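Local atomic coordinates of uncharacterized protein Atu2773 (Agrobacterium tumefaciens, PDB entry 2QV5), a protein that is of unknown function but belongs to the divergent polysaccharide deacetylase family, so it is probably related to carbohydrate-active deacetylases. Residues R136-Q141 / F158-S163; V147-G152 / K174-P179; S167-I172 / A178-A183. All coordinates share one frame; numbering follows the deposited sequence.

The three contacts lie around strands 157-160 and 180-186, parallel neighbours in a closed beta/alpha barrel, a fold consistent with polysaccharide deacetylases. Contact 1 and contact 3 are closest, with centres about 8 Å apart; the centres of contacts 2 and 3 are about 9 Å apart, and those of contacts 1 and 2 about 13 Å. Along the chain the segments of contacts 1 and 2 alternate, and contact 1 precedes contact 3. Contacts 2 and 3 both use helix 169-176 and share Ala178 and Pro179. Asp160 of contact 1 accepts hydrogen bonds from Ser167 and Ser169 of contact 3. Two consecutive crossovers, and the loop before the first helix, are thus tied together.

Contact 1: R136-Q141 / F158-S163; sequences RFLAEQ and FLDDGS
At the C-terminal end of strand 157-160 in the parallel barrel, Leu138 packs against Phe158 and Asp160. Leu138 comes from the loop between strand 128-131 and helix 141-153. Its CG stands anti to the carbonyl carbon (chi1 -65°), and the two methyls reach the strand. Leu138 CD2 meets Phe158 CZ at the ring edge, near the ring plane, at 4.1 Å. Both methyls also touch one carboxylate oxygen: Asp160 OD2 is 3.9 Å from Leu138 CD1 and 4.0 Å from Leu138 CD2.

Hydrogen bonds hold both oxygens of the Asp160 carboxylate. Its OD1 accepts from Gly162 N at 3.0 Å through the anti lone pair, which makes an Asx turn. Its OD2 accepts from Ser167 and Ser169. A second Asx turn follows. Asp161 OD1 takes both Ser163 N, at 3.1 Å, and Ser163 OG, at 2.6 Å, from the same face of the carboxylate plane.

Leu138 meets the Asp160 carboxylate only by van der Waals contact and adds no polar partner. The hydrogen bonds to both oxygens satisfy this buried group and fix its rotation.

Contact 2: V147-G152 / K174-P179; sequences VMRDIG and KAISAP
Segment 147-152 is helical and lies within helix 141-153. Segment 174-179 carries the last part of helix 169-176 and the turn that leaves it. The backbones come nearest at Gly152 and Ala178, whose CA atoms are 5.0 Å apart. At Arg149 and Ile176 the CA separation is 7.2 Å. Ser177 has positive phi and takes the chain out of helical conformation, and Ala178 follows it in extended form.

Ile176 contributes the largest share of the contact. Its CG1 sits between the backbone N and the carbonyl carbon (chi1 74°). This sends CD1 to the helix backbone, where it lies 3.6 Å from Met148 O. The same methyl is 4.1 Å from Met148 CB and 3.9 Å from Arg149 CG. The other branch, CG2, covers the Arg149 guanidinium. It sits over the centre of one face, 3.4 Å above its plane, and 3.5 Å from Arg149 CZ. The Arg149 chain is extended from CG to NE, which carries the flat group across to the isoleucine. Its NH2 forms a salt bridge with Glu145, one turn earlier in the helix, so the charge is paired while a face packs on the methyl.

Ala178 CB faces Gly152 CA at 4.3 Å. The absence of a side chain at Gly152 allows this close approach.

Met148 also touches Phe158 on strand 157-160. Helix 141-153 thus packs against the C-terminal end of helix 169-176 and the turn after it. These are the helices of two consecutive beta-alpha-beta crossovers on the outside of the barrel, 128-131/141-153/157-160 and 157-160/169-176/180-186.

Contact 3: S167-I172 / A178-A183; sequences SLSGGI and APQGFA
The torsions of Gln180 and Phe182 bring these strand residues up to Ser169 and Gly170 at the start of the helix. Gln180 CG is anti to the backbone N (chi1 -174°), and the chain then bends at chi2 (-95°), which places the amide against Ser169 and Gly170. Phe182 CG lies anti to the carbonyl carbon (chi1 -80°), which lays one ring face against the amide oxygen of its own segment. Gln180 OE1 sits over the centre of that face, 3.5 Å above the Phe182 ring plane.

Across the contact, Gln180 OE1 is 3.1 Å from Ser169 OG. The hydroxyls of Ser169 and Ser167 are both held by Asp160 on the adjacent strand. The amide nitrogen, Gln180 NE2, rests 3.7 Å from Gly170 CA.

Phe182 covers the beginning of the helix. Its CZ is 3.7 Å from Gly170 N, and its CE1 is 3.8 Å from Ser169 OG. Ser167 OG approaches the ring edge, 4.2 Å from Phe182 CE1. Gly170 has no side chain, so the ring can come close, with Phe182 CE2 3.8 Å from Gly170 CA. Ser167 OG also accepts a weak bond from Ser169 N.

Helix 169-176 is the crossover of the beta-alpha-beta unit formed with strands 157-160 and 180-186. The contact joins its first turn to the second strand of that unit. Ser169 also touches Leu144 and Met148, so helix 141-153 packs beside it, while Gln180 and Phe182 lie against Asp160 on the neighbouring strand.

Contact 1: R136-Q141 / F158-S163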
loop_
_atom_site.group_PDB
_atom_site.type_symbol
_atom_site.label_atom_id
_atom_site.label_comp_id
_atom_site.label_asym_id
_atom_site.label_seq_id
_atom_site.Cartn_x
_atom_site.Cartn_y
_atom_site.Cartn_z
ATOM N N ARG A 136 -12.117 -7.477 -10.358
ATOM C CA ARG A 136 -13.376 -7.021 -10.948
ATOM C C ARG A 136 -13.568 -5.514 -10.766
ATOM O O ARG A 136 -13.872 -4.813 -11.732
ATOM C CB ARG A 136 -14.557 -7.809 -10.353
ATOM C CG ARG A 136 -15.972 -7.346 -10.757
ATOM C CD ARG A 136 -16.330 -7.675 -12.210
ATOM N NE ARG A 136 -16.167 -9.094 -12.536
ATOM C CZ ARG A 136 -17.160 -9.978 -12.623
ATOM N NH1 ARG A 136 -18.419 -9.610 -12.409
ATOM N NH2 ARG A 136 -16.888 -11.241 -12.925
ATOM N N PHE A 137 -13.365 -5.028 -9.539
ATOM C CA PHE A 137 -13.638 -3.633 -9.174
ATOM C C PHE A 137 -12.817 -2.592 -9.952
ATOM O O PHE A 137 -13.361 -1.573 -10.397
ATOM C CB PHE A 137 -13.445 -3.426 -7.667
ATOM C CG PHE A 137 -14.091 -2.175 -7.135
ATOM C CD1 PHE A 137 -15.408 -2.195 -6.703
ATOM C CD2 PHE A 137 -13.380 -0.980 -7.061
ATOM C CE1 PHE A 137 -16.014 -1.045 -6.215
ATOM C CE2 PHE A 137 -13.977 0.174 -6.571
ATOM C CZ PHE A 137 -15.290 0.141 -6.142
ATOM N N LEU A 138 -11.525 -2.862 -10.124
ATOM C CA LEU A 138 -10.598 -1.905 -10.733
ATOM C C LEU A 138 -10.821 -1.677 -12.222
ATOM O O LEU A 138 -10.428 -0.640 -12.754
ATOM C CB LEU A 138 -9.134 -2.297 -10.444
ATOM C CG LEU A 138 -8.696 -2.246 -8.969
ATOM C CD1 LEU A 138 -7.382 -3.018 -8.749
ATOM C CD2 LEU A 138 -8.618 -0.806 -8.408
ATOM N N ALA A 139 -11.456 -2.644 -12.882
ATOM C CA ALA A 139 -11.791 -2.540 -14.303
ATOM C C ALA A 139 -13.124 -1.813 -14.577
ATOM O O ALA A 139 -13.510 -1.641 -15.737
ATOM C CB ALA A 139 -11.796 -3.936 -14.934
ATOM N N GLU A 140 -13.811 -1.378 -13.518
ATOM C CA GLU A 140 -15.131 -0.751 -13.642
ATOM C C GLU A 140 -15.134 0.741 -13.307
ATOM O O GLU A 140 -15.169 1.116 -12.131
ATOM C CB GLU A 140 -16.151 -1.497 -12.780
ATOM C CG GLU A 140 -16.309 -2.975 -13.130
ATOM C CD GLU A 140 -17.023 -3.205 -14.450
ATOM O OE1 GLU A 140 -18.222 -2.851 -14.551
ATOM O OE2 GLU A 140 -16.392 -3.756 -15.380
ATOM N N GLN A 141 -15.112 1.574 -14.353
ATOM C CA GLN A 141 -14.991 3.038 -14.243
ATOM C C GLN A 141 -16.022 3.649 -13.298
ATOM O O GLN A 141 -15.673 4.427 -12.416
ATOM C CB GLN A 141 -15.073 3.681 -15.638
ATOM C CG GLN A 141 -15.364 5.181 -15.676
ATOM C CD GLN A 141 -14.126 6.033 -15.825
ATOM O OE1 GLN A 141 -13.031 5.533 -16.091
ATOM N NE2 GLN A 141 -14.296 7.339 -15.665
ATOM N N PHE A 158 -3.089 6.895 -3.756
ATOM C CA PHE A 158 -3.651 5.580 -4.108
ATOM C C PHE A 158 -2.540 4.729 -4.734
ATOM O O PHE A 158 -1.992 5.070 -5.786
ATOM C CB PHE A 158 -4.826 5.771 -5.093
ATOM C CG PHE A 158 -5.583 4.502 -5.422
ATOM C CD1 PHE A 158 -6.782 4.209 -4.778
ATOM C CD2 PHE A 158 -5.122 3.624 -6.401
ATOM C CE1 PHE A 158 -7.494 3.046 -5.078
ATOM C CE2 PHE A 158 -5.820 2.456 -6.705
ATOM C CZ PHE A 158 -7.009 2.168 -6.049
ATOM N N LEU A 159 -2.203 3.622 -4.093
ATOM C CA LEU A 159 -1.231 2.693 -4.648
ATOM C C LEU A 159 -1.980 1.483 -5.214
ATOM O O LEU A 159 -2.692 0.777 -4.504
ATOM C CB LEU A 159 -0.199 2.281 -3.581
ATOM C CG LEU A 159 0.866 1.273 -4.031
ATOM C CD1 LEU A 159 1.855 1.889 -5.023
ATOM C CD2 LEU A 159 1.593 0.692 -2.852
ATOM N N ASP A 160 -1.846 1.271 -6.511
ATOM C CA ASP A 160 -2.466 0.123 -7.150
ATOM C C ASP A 160 -1.400 -0.970 -7.196
ATOM O O ASP A 160 -0.278 -0.739 -7.662
ATOM C CB ASP A 160 -2.965 0.542 -8.544
ATOM C CG ASP A 160 -3.814 -0.531 -9.239
ATOM O OD1 ASP A 160 -3.425 -1.720 -9.270
ATOM O OD2 ASP A 160 -4.871 -0.164 -9.800
ATOM N N ASP A 161 -1.725 -2.165 -6.709
ATOM C CA ASP A 161 -0.699 -3.224 -6.612
ATOM C C ASP A 161 -0.267 -3.849 -7.961
ATOM O O ASP A 161 0.691 -4.620 -8.019
ATOM C CB ASP A 161 -1.085 -4.292 -5.575
ATOM C CG ASP A 161 -2.161 -5.247 -6.063
ATOM O OD1 ASP A 161 -2.821 -4.978 -7.084
ATOM O OD2 ASP A 161 -2.360 -6.280 -5.387
ATOM N N GLY A 162 -1.008 -3.530 -9.021
ATOM C CA GLY A 162 -0.667 -3.945 -10.381
ATOM C C GLY A 162 -1.092 -5.354 -10.747
ATOM O O GLY A 162 -0.748 -5.841 -11.825
ATOM N N SER A 163 -1.846 -6.008 -9.863
ATOM C CA SER A 163 -2.293 -7.385 -10.090
ATOM C C SER A 163 -3.360 -7.544 -11.180
ATOM O O SER A 163 -3.601 -8.654 -11.656
ATOM C CB SER A 163 -2.748 -8.035 -8.781
ATOM O OG SER A 163 -3.688 -7.239 -8.083
#

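Contact 2: V147-G152 / K174-P179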
loop_
_atom_site.group_PDB
_atom_site.type_symbol
_atom_site.label_atom_id
_atom_site.label_comp_id
_atom_site.label_asym_id
_atom_site.label_seq_id
_atom_site.Cartn_x
_atom_site.Cartn_y
_atom_site.Cartn_z
ATOM N N VAL A 147 -14.848 6.324 -5.704
ATOM C CA VAL A 147 -13.936 5.857 -4.653
ATOM C C VAL A 147 -12.633 6.651 -4.716
ATOM O O VAL A 147 -12.161 7.183 -3.696
ATOM C CB VAL A 147 -13.696 4.329 -4.793
ATOM C CG1 VAL A 147 -12.631 3.815 -3.825
ATOM C CG2 VAL A 147 -15.005 3.590 -4.575
ATOM N N MET A 148 -12.082 6.766 -5.920
ATOM C CA MET A 148 -10.841 7.505 -6.133
ATOM C C MET A 148 -11.002 9.009 -5.924
ATOM O O MET A 148 -10.059 9.683 -5.502
ATOM C CB MET A 148 -10.248 7.183 -7.506
ATOM C CG MET A 148 -9.637 5.761 -7.561
ATOM S SD MET A 148 -8.606 5.510 -8.999
ATOM C CE MET A 148 -7.202 6.523 -8.545
ATOM N N ARG A 149 -12.196 9.527 -6.204
ATOM C CA ARG A 149 -12.504 10.928 -5.900
ATOM C C ARG A 149 -12.550 11.193 -4.390
ATOM O O ARG A 149 -11.994 12.191 -3.926
ATOM C CB ARG A 149 -13.811 11.357 -6.551
ATOM C CG ARG A 149 -13.721 11.540 -8.060
ATOM C CD ARG A 149 -14.980 12.199 -8.598
ATOM N NE ARG A 149 -14.958 12.308 -10.055
ATOM C CZ ARG A 149 -14.412 13.321 -10.730
ATOM N NH1 ARG A 149 -13.834 14.331 -10.091
ATOM N NH2 ARG A 149 -14.439 13.321 -12.054
ATOM N N ASP A 150 -13.190 10.302 -3.629
ATOM C CA ASP A 150 -13.203 10.419 -2.164
ATOM C C ASP A 150 -11.787 10.370 -1.568
ATOM O O ASP A 150 -11.413 11.239 -0.775
ATOM C CB ASP A 150 -14.087 9.353 -1.511
ATOM C CG ASP A 150 -14.174 9.515 -0.001
ATOM O OD1 ASP A 150 -15.013 10.303 0.474
ATOM O OD2 ASP A 150 -13.391 8.860 0.721
ATOM N N ILE A 151 -11.007 9.366 -1.971
ATOM C CA ILE A 151 -9.619 9.209 -1.517
ATOM C C ILE A 151 -8.779 10.433 -1.905
ATOM O O ILE A 151 -8.039 10.965 -1.072
ATOM C CB ILE A 151 -8.983 7.890 -2.059
ATOM C CG1 ILE A 151 -9.701 6.673 -1.471
ATOM C CG2 ILE A 151 -7.474 7.811 -1.732
ATOM C CD1 ILE A 151 -9.608 5.434 -2.320
ATOM N N GLY A 152 -8.936 10.880 -3.158
ATOM C CA GLY A 152 -8.188 12.009 -3.693
ATOM C C GLY A 152 -8.420 13.302 -2.930
ATOM O O GLY A 152 -7.466 14.023 -2.626
ATOM N N LYS A 174 -5.317 10.376 -13.424
ATOM C CA LYS A 174 -4.903 11.449 -14.339
ATOM C C LYS A 174 -6.078 12.393 -14.659
ATOM O O LYS A 174 -5.913 13.615 -14.664
ATOM C CB LYS A 174 -4.310 10.872 -15.627
ATOM C CG LYS A 174 -3.706 11.908 -16.576
ATOM C CD LYS A 174 -3.407 11.303 -17.943
ATOM C CE LYS A 174 -4.680 10.845 -18.650
ATOM N NZ LYS A 174 -4.386 10.036 -19.865
ATOM N N ALA A 175 -7.256 11.810 -14.889
ATOM C CA ALA A 175 -8.470 12.571 -15.195
ATOM C C ALA A 175 -8.979 13.431 -14.038
ATOM O O ALA A 175 -9.557 14.492 -14.273
ATOM C CB ALA A 175 -9.575 11.635 -15.681
ATOM N N ILE A 176 -8.764 12.980 -12.802
ATOM C CA ILE A 176 -9.232 13.725 -11.616
ATOM C C ILE A 176 -8.127 14.456 -10.835
ATOM O O ILE A 176 -8.405 15.077 -9.805
ATOM C CB ILE A 176 -10.087 12.836 -10.660
ATOM C CG1 ILE A 176 -9.212 11.840 -9.883
ATOM C CG2 ILE A 176 -11.184 12.106 -11.439
ATOM C CD1 ILE A 176 -9.943 11.089 -8.802
ATOM N N SER A 177 -6.892 14.391 -11.344
ATOM C CA SER A 177 -5.678 14.901 -10.663
ATOM C C SER A 177 -5.440 14.344 -9.236
ATOM O O SER A 177 -5.129 15.093 -8.308
ATOM C CB SER A 177 -5.606 16.442 -10.688
ATOM O OG SER A 177 -5.514 16.939 -12.013
ATOM N N ALA A 178 -5.588 13.028 -9.077
ATOM C CA ALA A 178 -5.312 12.363 -7.798
ATOM C C ALA A 178 -3.907 11.746 -7.813
ATOM O O ALA A 178 -3.469 11.254 -8.855
ATOM C CB ALA A 178 -6.353 11.296 -7.527
ATOM N N PRO A 179 -3.188 11.782 -6.669
ATOM C CA PRO A 179 -1.872 11.138 -6.618
ATOM C C PRO A 179 -2.019 9.609 -6.622
ATOM O O PRO A 179 -2.736 9.055 -5.789
ATOM C CB PRO A 179 -1.289 11.621 -5.283
ATOM C CG PRO A 179 -2.182 12.723 -4.833
ATOM C CD PRO A 179 -3.519 12.417 -5.384
#

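Contact 3: S167-I172 / A178-A183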
loop_
_atom_site.group_PDB
_atom_site.type_symbol
_atom_site.label_atom_id
_atom_site.label_comp_id
_atom_site.label_asym_id
_atom_site.label_seq_id
_atom_site.Cartn_x
_atom_site.Cartn_y
_atom_site.Cartn_z
ATOM N N SER A 167 -6.808 -2.632 -14.934
ATOM C CA SER A 167 -7.116 -1.619 -13.919
ATOM C C SER A 167 -7.160 -0.218 -14.511
ATOM O O SER A 167 -6.307 0.165 -15.318
ATOM C CB SER A 167 -6.112 -1.667 -12.766
ATOM O OG SER A 167 -6.291 -0.551 -11.910
ATOM N N LEU A 168 -8.168 0.534 -14.091
ATOM C CA LEU A 168 -8.448 1.858 -14.617
ATOM C C LEU A 168 -7.975 2.966 -13.699
ATOM O O LEU A 168 -8.242 4.131 -13.964
ATOM C CB LEU A 168 -9.953 2.008 -14.851
ATOM C CG LEU A 168 -10.537 1.236 -16.031
ATOM C CD1 LEU A 168 -12.039 1.359 -16.020
ATOM C CD2 LEU A 168 -9.959 1.760 -17.352
ATOM N N SER A 169 -7.262 2.603 -12.634
ATOM C CA SER A 169 -6.866 3.568 -11.602
ATOM C C SER A 169 -5.870 4.619 -12.084
ATOM O O SER A 169 -5.892 5.753 -11.602
ATOM C CB SER A 169 -6.351 2.854 -10.347
ATOM O OG SER A 169 -5.038 2.354 -10.535
ATOM N N GLY A 170 -5.006 4.243 -13.029
ATOM C CA GLY A 170 -4.033 5.179 -13.600
ATOM C C GLY A 170 -4.685 6.261 -14.438
ATOM O O GLY A 170 -4.354 7.448 -14.314
ATOM N N GLY A 171 -5.612 5.844 -15.294
ATOM C CA GLY A 171 -6.363 6.763 -16.144
ATOM C C GLY A 171 -7.313 7.661 -15.369
ATOM O O GLY A 171 -7.383 8.861 -15.644
ATOM N N ILE A 172 -8.051 7.079 -14.417
ATOM C CA ILE A 172 -8.984 7.842 -13.567
ATOM C C ILE A 172 -8.266 8.923 -12.747
ATOM O O ILE A 172 -8.710 10.074 -12.708
ATOM C CB ILE A 172 -9.851 6.917 -12.657
ATOM C CG1 ILE A 172 -10.858 6.124 -13.498
ATOM C CG2 ILE A 172 -10.607 7.730 -11.603
ATOM C CD1 ILE A 172 -11.581 5.027 -12.722
ATOM N N ALA A 178 -5.588 13.028 -9.077
ATOM C CA ALA A 178 -5.312 12.363 -7.798
ATOM C C ALA A 178 -3.907 11.746 -7.813
ATOM O O ALA A 178 -3.469 11.254 -8.855
ATOM C CB ALA A 178 -6.353 11.296 -7.527
ATOM N N PRO A 179 -3.188 11.782 -6.669
ATOM C CA PRO A 179 -1.872 11.138 -6.618
ATOM C C PRO A 179 -2.019 9.609 -6.622
ATOM O O PRO A 179 -2.736 9.055 -5.789
ATOM C CB PRO A 179 -1.289 11.621 -5.283
ATOM C CG PRO A 179 -2.182 12.723 -4.833
ATOM C CD PRO A 179 -3.519 12.417 -5.384
ATOM N N GLN A 180 -1.353 8.951 -7.570
ATOM C CA GLN A 180 -1.486 7.509 -7.781
ATOM C C GLN A 180 -0.168 6.949 -8.283
ATOM O O GLN A 180 0.637 7.674 -8.881
ATOM C CB GLN A 180 -2.605 7.223 -8.788
ATOM C CG GLN A 180 -2.994 5.747 -9.021
ATOM C CD GLN A 180 -2.290 5.108 -10.225
ATOM O OE1 GLN A 180 -2.386 3.906 -10.442
ATOM N NE2 GLN A 180 -1.572 5.909 -10.993
ATOM N N GLY A 181 0.050 5.666 -8.018
ATOM C CA GLY A 181 1.210 4.940 -8.517
ATOM C C GLY A 181 0.878 3.462 -8.644
ATOM O O GLY A 181 0.038 2.937 -7.912
ATOM N N PHE A 182 1.537 2.803 -9.589
ATOM C CA PHE A 182 1.433 1.356 -9.775
ATOM C C PHE A 182 2.689 0.745 -9.185
ATOM O O PHE A 182 3.786 1.309 -9.347
ATOM C CB PHE A 182 1.391 1.009 -11.270
ATOM C CG PHE A 182 0.048 1.202 -11.927
ATOM C CD1 PHE A 182 -1.003 0.324 -11.670
ATOM C CD2 PHE A 182 -0.146 2.225 -12.853
ATOM C CE1 PHE A 182 -2.236 0.489 -12.292
ATOM C CE2 PHE A 182 -1.392 2.397 -13.483
ATOM C CZ PHE A 182 -2.427 1.529 -13.202
ATOM N N ALA A 183 2.542 -0.386 -8.490
ATOM C CA ALA A 183 3.697 -1.169 -8.105
ATOM C C ALA A 183 4.329 -1.697 -9.373
ATOM O O ALA A 183 3.622 -2.106 -10.303
ATOM C CB ALA A 183 3.307 -2.331 -7.197
#